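Local coordinates for putative uncharacterized protein (Pseudomonas phage 201phi2-1, PDB 3R4V), which belongs to the phage tubulin-like proteins of the tubulin superfamily and holds guanosine-5'-diphosphate in a pocket of its N-terminal part, at residues 145-149 / 195-199; 217-221 / 239-243; 231-235 / 252-256. All blocks are in the same frame, centred on the assembly; numbering follows the deposited sequence.

Interaction 1 of 3, residues 145-149 / 195-199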
# COMPACT_ATOMS: atom_id res chain seq x y z
N HIS A 145 7.93 -2.12 -16.26
CA HIS A 145 9.08 -1.23 -16.25
C HIS A 145 8.72 0.11 -15.61
O HIS A 145 8.75 1.16 -16.25
CB HIS A 145 9.62 -1.02 -17.68
CG HIS A 145 11.04 -0.57 -17.70
ND1 HIS A 145 12.10 -1.45 -17.65
CD2 HIS A 145 11.59 0.67 -17.70
CE1 HIS A 145 13.24 -0.77 -17.64
NE2 HIS A 145 12.95 0.51 -17.68
N LEU A 146 8.36 0.08 -14.33
CA LEU A 146 7.92 1.28 -13.66
C LEU A 146 8.22 1.09 -12.18
O LEU A 146 8.02 -0.01 -11.68
CB LEU A 146 6.41 1.41 -13.84
CG LEU A 146 5.74 2.56 -13.12
CD1 LEU A 146 6.12 3.84 -13.85
CD2 LEU A 146 4.21 2.39 -13.05
N PRO A 147 8.69 2.15 -11.49
CA PRO A 147 8.85 1.99 -10.04
C PRO A 147 7.48 1.80 -9.40
O PRO A 147 6.52 2.48 -9.77
CB PRO A 147 9.44 3.33 -9.59
CG PRO A 147 10.05 3.91 -10.87
CD PRO A 147 9.13 3.47 -11.95
N ILE A 148 7.40 0.88 -8.45
CA ILE A 148 6.18 0.72 -7.69
C ILE A 148 6.47 1.22 -6.30
O ILE A 148 7.19 0.58 -5.53
CB ILE A 148 5.70 -0.75 -7.69
CG1 ILE A 148 5.36 -1.21 -9.12
CG2 ILE A 148 4.53 -0.92 -6.71
CD1 ILE A 148 4.15 -0.51 -9.78
N VAL A 149 5.96 2.41 -6.01
CA VAL A 149 6.42 3.20 -4.88
C VAL A 149 5.41 3.05 -3.77
O VAL A 149 4.25 3.37 -3.94
CB VAL A 149 6.50 4.70 -5.30
CG1 VAL A 149 6.86 5.58 -4.13
CG2 VAL A 149 7.52 4.86 -6.43
N VAL A 195 7.71 10.42 -9.34
CA VAL A 195 7.34 9.06 -8.97
C VAL A 195 7.61 8.03 -10.09
O VAL A 195 7.91 6.86 -9.81
CB VAL A 195 5.87 8.98 -8.48
CG1 VAL A 195 4.88 9.18 -9.63
CG2 VAL A 195 5.63 7.67 -7.77
N ARG A 196 7.53 8.48 -11.34
CA ARG A 196 7.89 7.66 -12.50
C ARG A 196 9.33 7.99 -12.94
O ARG A 196 9.57 8.31 -14.11
CB ARG A 196 6.94 7.92 -13.66
CG ARG A 196 5.46 7.60 -13.39
CD ARG A 196 4.61 7.92 -14.64
NE ARG A 196 5.09 7.16 -15.79
CZ ARG A 196 4.71 5.92 -16.06
NH1 ARG A 196 3.80 5.33 -15.29
NH2 ARG A 196 5.21 5.27 -17.10
N PHE A 197 10.26 7.94 -12.00
CA PHE A 197 11.60 8.47 -12.25
C PHE A 197 12.38 7.72 -13.33
O PHE A 197 13.29 8.28 -13.92
CB PHE A 197 12.42 8.59 -10.95
CG PHE A 197 12.58 7.29 -10.20
CD1 PHE A 197 13.57 6.38 -10.55
CD2 PHE A 197 11.73 6.99 -9.13
CE1 PHE A 197 13.72 5.18 -9.86
CE2 PHE A 197 11.88 5.79 -8.43
CZ PHE A 197 12.87 4.89 -8.79
N THR A 198 12.05 6.46 -13.58
CA THR A 198 12.72 5.70 -14.65
C THR A 198 12.35 6.17 -16.06
O THR A 198 13.00 5.79 -17.03
CB THR A 198 12.40 4.20 -14.57
OG1 THR A 198 10.99 4.04 -14.42
CG2 THR A 198 13.11 3.56 -13.38
N ASP A 199 11.30 6.98 -16.19
CA ASP A 199 10.89 7.44 -17.52
C ASP A 199 12.00 8.28 -18.16
O ASP A 199 12.29 8.13 -19.35
CB ASP A 199 9.60 8.26 -17.44
CG ASP A 199 8.35 7.40 -17.46
OD1 ASP A 199 8.49 6.16 -17.43
OD2 ASP A 199 7.24 7.97 -17.48
O HOH W 1 9.86 3.88 -16.79
O HOH W 2 6.44 2.50 -17.86
O HOH W 3 6.13 4.98 -10.69
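V195, the last residue of helix 188-195, sets its CG2 3.6 Å from V149 CG2, and its carbonyl O lies 3.8 Å from P147 CG; a water lies 2.7 Å from both V195 O and P147 O. R196 then leaves the helical path. Its guanidinium lies with one face over L146 CD1, which comes 3.1 Å from R196 NH1, while R196 NE forms a salt bridge with D199 OD2 at 2.9 Å. F197 follows with a CH-pi contact: P147 CG sits 3.7 Å from the ring centroid, close to the ring normal. T198 meets the neighbouring ring carbon, its OG1 3.1 Å from P147 CD. One water takes the proton of T198 OG1 (2.6 Å) and donates to H145 O (3.0 Å) and D199 OD1 (2.7 Å). H145, with positive phi, is the C-prime residue of the Schellman motif ending helix 124-144. The contact thus packs the turn after helix 188-195 against the entry to strand 148-154, between strands 113-119 and 208-214.

Interaction 2 of 3, residues 217-221 / 239-243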
# COMPACT_ATOMS: atom_id res chain seq x y z
N ARG A 217 13.87 18.64 7.70
CA ARG A 217 15.00 18.42 6.81
C ARG A 217 15.82 17.24 7.33
O ARG A 217 16.24 16.39 6.57
CB ARG A 217 15.87 19.67 6.71
CG ARG A 217 17.18 19.47 5.97
CD ARG A 217 18.05 20.72 6.03
NE ARG A 217 19.42 20.44 5.63
CZ ARG A 217 20.37 21.36 5.53
NH1 ARG A 217 20.10 22.63 5.79
NH2 ARG A 217 21.60 21.01 5.16
N LYS A 218 16.02 17.21 8.65
CA LYS A 218 16.88 16.21 9.29
C LYS A 218 16.41 14.78 9.02
O LYS A 218 17.22 13.92 8.66
CB LYS A 218 16.91 16.44 10.80
CG LYS A 218 18.11 15.83 11.52
CD LYS A 218 19.35 16.70 11.35
CE LYS A 218 20.51 16.19 12.19
NZ LYS A 218 20.93 14.81 11.78
N ASP A 219 15.12 14.53 9.20
CA ASP A 219 14.53 13.23 8.96
C ASP A 219 14.63 12.86 7.48
O ASP A 219 14.87 11.70 7.14
CB ASP A 219 13.05 13.21 9.37
CG ASP A 219 12.84 13.31 10.88
OD1 ASP A 219 13.59 12.64 11.62
OD2 ASP A 219 11.93 14.05 11.32
N ALA A 220 14.41 13.83 6.60
CA ALA A 220 14.43 13.56 5.17
C ALA A 220 15.85 13.25 4.71
O ALA A 220 16.05 12.35 3.88
CB ALA A 220 13.85 14.73 4.38
N GLU A 221 16.83 13.97 5.25
CA GLU A 221 18.25 13.74 4.94
C GLU A 221 18.71 12.37 5.40
O GLU A 221 19.66 11.82 4.87
CB GLU A 221 19.17 14.76 5.62
CG GLU A 221 19.06 16.17 5.13
CD GLU A 221 20.06 17.08 5.81
OE1 GLU A 221 20.19 17.00 7.06
OE2 GLU A 221 20.72 17.87 5.11
N GLU A 239 13.95 27.00 2.27
CA GLU A 239 14.32 26.03 1.24
C GLU A 239 15.82 25.77 1.25
O GLU A 239 16.61 26.68 1.08
CB GLU A 239 13.88 26.51 -0.14
CG GLU A 239 14.35 25.61 -1.27
CD GLU A 239 13.96 26.13 -2.64
OE1 GLU A 239 13.18 27.10 -2.71
OE2 GLU A 239 14.44 25.57 -3.65
N VAL A 240 16.19 24.51 1.45
CA VAL A 240 17.58 24.09 1.41
C VAL A 240 17.74 22.86 0.53
O VAL A 240 17.07 21.84 0.74
CB VAL A 240 18.11 23.76 2.82
CG1 VAL A 240 19.46 23.06 2.73
CG2 VAL A 240 18.21 25.03 3.66
N ALA A 241 18.60 22.96 -0.48
CA ALA A 241 18.82 21.85 -1.40
C ALA A 241 19.70 20.79 -0.76
O ALA A 241 20.90 20.73 -1.02
CB ALA A 241 19.44 22.35 -2.70
N PHE A 242 19.11 19.96 0.09
CA PHE A 242 19.87 18.97 0.85
C PHE A 242 19.81 17.59 0.20
O PHE A 242 19.04 17.37 -0.74
CB PHE A 242 19.31 18.88 2.27
CG PHE A 242 17.89 18.40 2.32
CD1 PHE A 242 17.60 17.05 2.27
CD2 PHE A 242 16.85 19.31 2.41
CE1 PHE A 242 16.29 16.61 2.32
CE2 PHE A 242 15.54 18.87 2.46
CZ PHE A 242 15.26 17.52 2.42
N GLY A 243 20.61 16.67 0.72
CA GLY A 243 20.59 15.30 0.24
C GLY A 243 21.32 15.09 -1.08
O GLY A 243 21.86 16.04 -1.66
O HOH W 4 22.07 15.59 3.66
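A short helix packed against a connection between two strands makes this contact, in the C-terminal domain of the tubulin-like fold. Helix 217-221 follows strand 208-214, and residues 239-243 belong to the link between the parallel strands 228-233 and 247-252. The link inserts one aromatic side chain, F242, against the helix. Three helical residues meet its ring from one side: R217 CG lies over the face, in a CH-pi contact 4.0 Å from the ring centroid; A220 CB approaches F242 CZ at 3.7 Å; and E221 CG comes within 3.3 Å of F242 CD1. R217 and E221 are one helical turn apart, so both side chains can reach out beside the phenyl group, where R217 NE forms a salt bridge with E221 OE2 at 2.9 Å. R217 NH2 adds a hydrogen bond to the same E221 OE2 at 3.3 Å. The arginine is nearly fully extended, which carries its guanidinium past F242 to V240, whose methyl CG1 lies over one face of the group.

Between V240 and F242 the link bends in an inverse gamma turn centred on A241, and V240 and F242 point their side chains toward the helix while A241 points away. Beneath the helix, A220 also touches H266 and V268 of strand 264-270, and the F242 ring meets H266 edge-to-face, joining the link and the helix to the sheet. At the outer end of the contact, the V240 methyl CG1 stands just 3.2 Å from R217 NH1.

Interaction 3 of 3, residues 231-235 / 252-256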
# COMPACT_ATOMS: atom_id res chain seq x y z
N SER A 231 10.01 18.32 -2.20
CA SER A 231 9.86 19.07 -0.95
C SER A 231 8.83 20.19 -1.09
O SER A 231 8.82 20.91 -2.08
CB SER A 231 11.21 19.68 -0.53
OG SER A 231 12.13 18.65 -0.19
N LEU A 232 7.95 20.31 -0.09
CA LEU A 232 7.02 21.43 -0.02
C LEU A 232 7.40 22.35 1.13
O LEU A 232 7.69 21.89 2.22
CB LEU A 232 5.59 20.93 0.19
CG LEU A 232 5.01 20.07 -0.94
CD1 LEU A 232 3.60 19.62 -0.60
CD2 LEU A 232 5.04 20.83 -2.26
N TYR A 233 7.39 23.66 0.87
CA TYR A 233 7.71 24.63 1.91
C TYR A 233 6.65 25.71 1.98
O TYR A 233 6.22 26.24 0.96
CB TYR A 233 9.06 25.31 1.63
CG TYR A 233 10.29 24.44 1.72
CD1 TYR A 233 10.90 24.20 2.95
CD2 TYR A 233 10.86 23.88 0.59
CE1 TYR A 233 12.04 23.43 3.05
CE2 TYR A 233 12.01 23.10 0.67
CZ TYR A 233 12.59 22.88 1.91
OH TYR A 233 13.72 22.11 2.01
N LEU A 234 6.23 26.05 3.20
CA LEU A 234 5.33 27.19 3.40
C LEU A 234 6.14 28.48 3.47
O LEU A 234 5.73 29.51 2.93
CB LEU A 234 4.52 27.00 4.68
CG LEU A 234 3.52 28.11 5.04
CD1 LEU A 234 2.60 28.41 3.87
CD2 LEU A 234 2.72 27.70 6.26
N ASP A 235 7.28 28.42 4.14
CA ASP A 235 8.20 29.56 4.24
C ASP A 235 9.30 29.34 3.22
O ASP A 235 10.19 28.51 3.43
CB ASP A 235 8.79 29.63 5.65
CG ASP A 235 9.65 30.86 5.87
OD1 ASP A 235 10.05 31.52 4.89
OD2 ASP A 235 9.94 31.16 7.05
N ILE A 252 6.10 25.53 -3.46
CA ILE A 252 5.82 26.49 -2.39
C ILE A 252 4.35 26.48 -2.04
O ILE A 252 3.50 26.75 -2.89
CB ILE A 252 6.25 27.92 -2.77
CG1 ILE A 252 7.72 27.91 -3.16
CG2 ILE A 252 5.96 28.89 -1.64
CD1 ILE A 252 8.59 27.16 -2.18
N MET A 253 4.04 26.12 -0.80
CA MET A 253 2.66 26.03 -0.34
C MET A 253 2.11 27.41 0.00
O MET A 253 2.87 28.35 0.28
CB MET A 253 2.55 25.11 0.88
CG MET A 253 2.98 23.69 0.60
SD MET A 253 2.73 22.62 2.02
CE MET A 253 4.15 23.10 3.02
N LYS A 254 0.79 27.52 -0.02
CA LYS A 254 0.14 28.80 0.20
C LYS A 254 -0.49 28.86 1.59
O LYS A 254 -1.19 27.95 2.01
CB LYS A 254 -0.91 29.04 -0.88
CG LYS A 254 -0.30 29.34 -2.25
CD LYS A 254 -1.35 29.38 -3.34
CE LYS A 254 -0.76 29.84 -4.66
NZ LYS A 254 0.30 28.92 -5.17
N VAL A 255 -0.21 29.95 2.31
CA VAL A 255 -0.69 30.09 3.69
C VAL A 255 -2.21 30.14 3.80
O VAL A 255 -2.76 29.94 4.89
CB VAL A 255 -0.06 31.32 4.40
CG1 VAL A 255 -0.40 32.63 3.68
CG2 VAL A 255 -0.50 31.38 5.86
N ASP A 256 -2.89 30.42 2.69
CA ASP A 256 -4.35 30.42 2.67
C ASP A 256 -4.92 29.08 2.20
O ASP A 256 -6.13 28.92 2.07
CB ASP A 256 -4.89 31.55 1.80
CG ASP A 256 -4.46 31.43 0.35
OD1 ASP A 256 -3.29 31.06 0.10
OD2 ASP A 256 -5.29 31.71 -0.54
O HOH W 5 4.28 30.54 1.10
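The side chain of M253 curls into a hollow between L232 and L234, two residues whose side chains lie on the same side of their segment. Its sulphur SD comes 3.8 Å from L232 CB, and the terminal methyl CE reaches to 4.3 Å from L234 CB. L234 answers with a bump of its own: its CD1 lies along the backbone beyond M253, 3.6 Å from M253 O, 3.6 Å from V255 N and 4.0 Å from V255 CB, and so fills the concave side of the path through 253-255. On the other face of the sheet Y233 and I252 sit side by side, with Y233 CB 4.3 Å from I252 CD1.

These two residues form a parallel bridge where strand 228-233 runs beside strand 247-252, the outermost strand at this end of the sheet in the tubulin-like C-terminal domain. Y233 O accepts a hydrogen bond from M253 N at 2.8 Å and also meets I252 CA at 3.4 Å in a CA-H...O contact. At the next pair, L234 and M253, the chains are still close, and a water links their carbonyls, donating to L234 O at 2.6 Å and to M253 O at 2.7 Å; beyond it they part. Helix 161-178 packs over the L232 and M253 face through L178 and L177, whereas on the opposite face the Y233 side chain touches E239 and F242.

Interactions 1 and 3 lie on one mixed sheet, in its middle and at its edge strand 247-252; interaction 2 packs against strands 228-233 and 264-270 of it. Interaction 1 closes along the chain before the others begin. Interactions 2 and 3 alternate: helix 217-221, strand 228-233, the link 239-243, then the end of strand 247-252. Their centres are about 15 Å apart and they touch, with Y233 of interaction 3 packing on E239, V240 and F242 of interaction 2. Interaction 1 touches neither, its centre about 22 Å from that of interaction 2 and about 26 Å from that of interaction 3. Interactions 2 and 3 thus form one packed region of the C-terminal domain, while interaction 1 joins residues 195-199 to the start of strand 148-154.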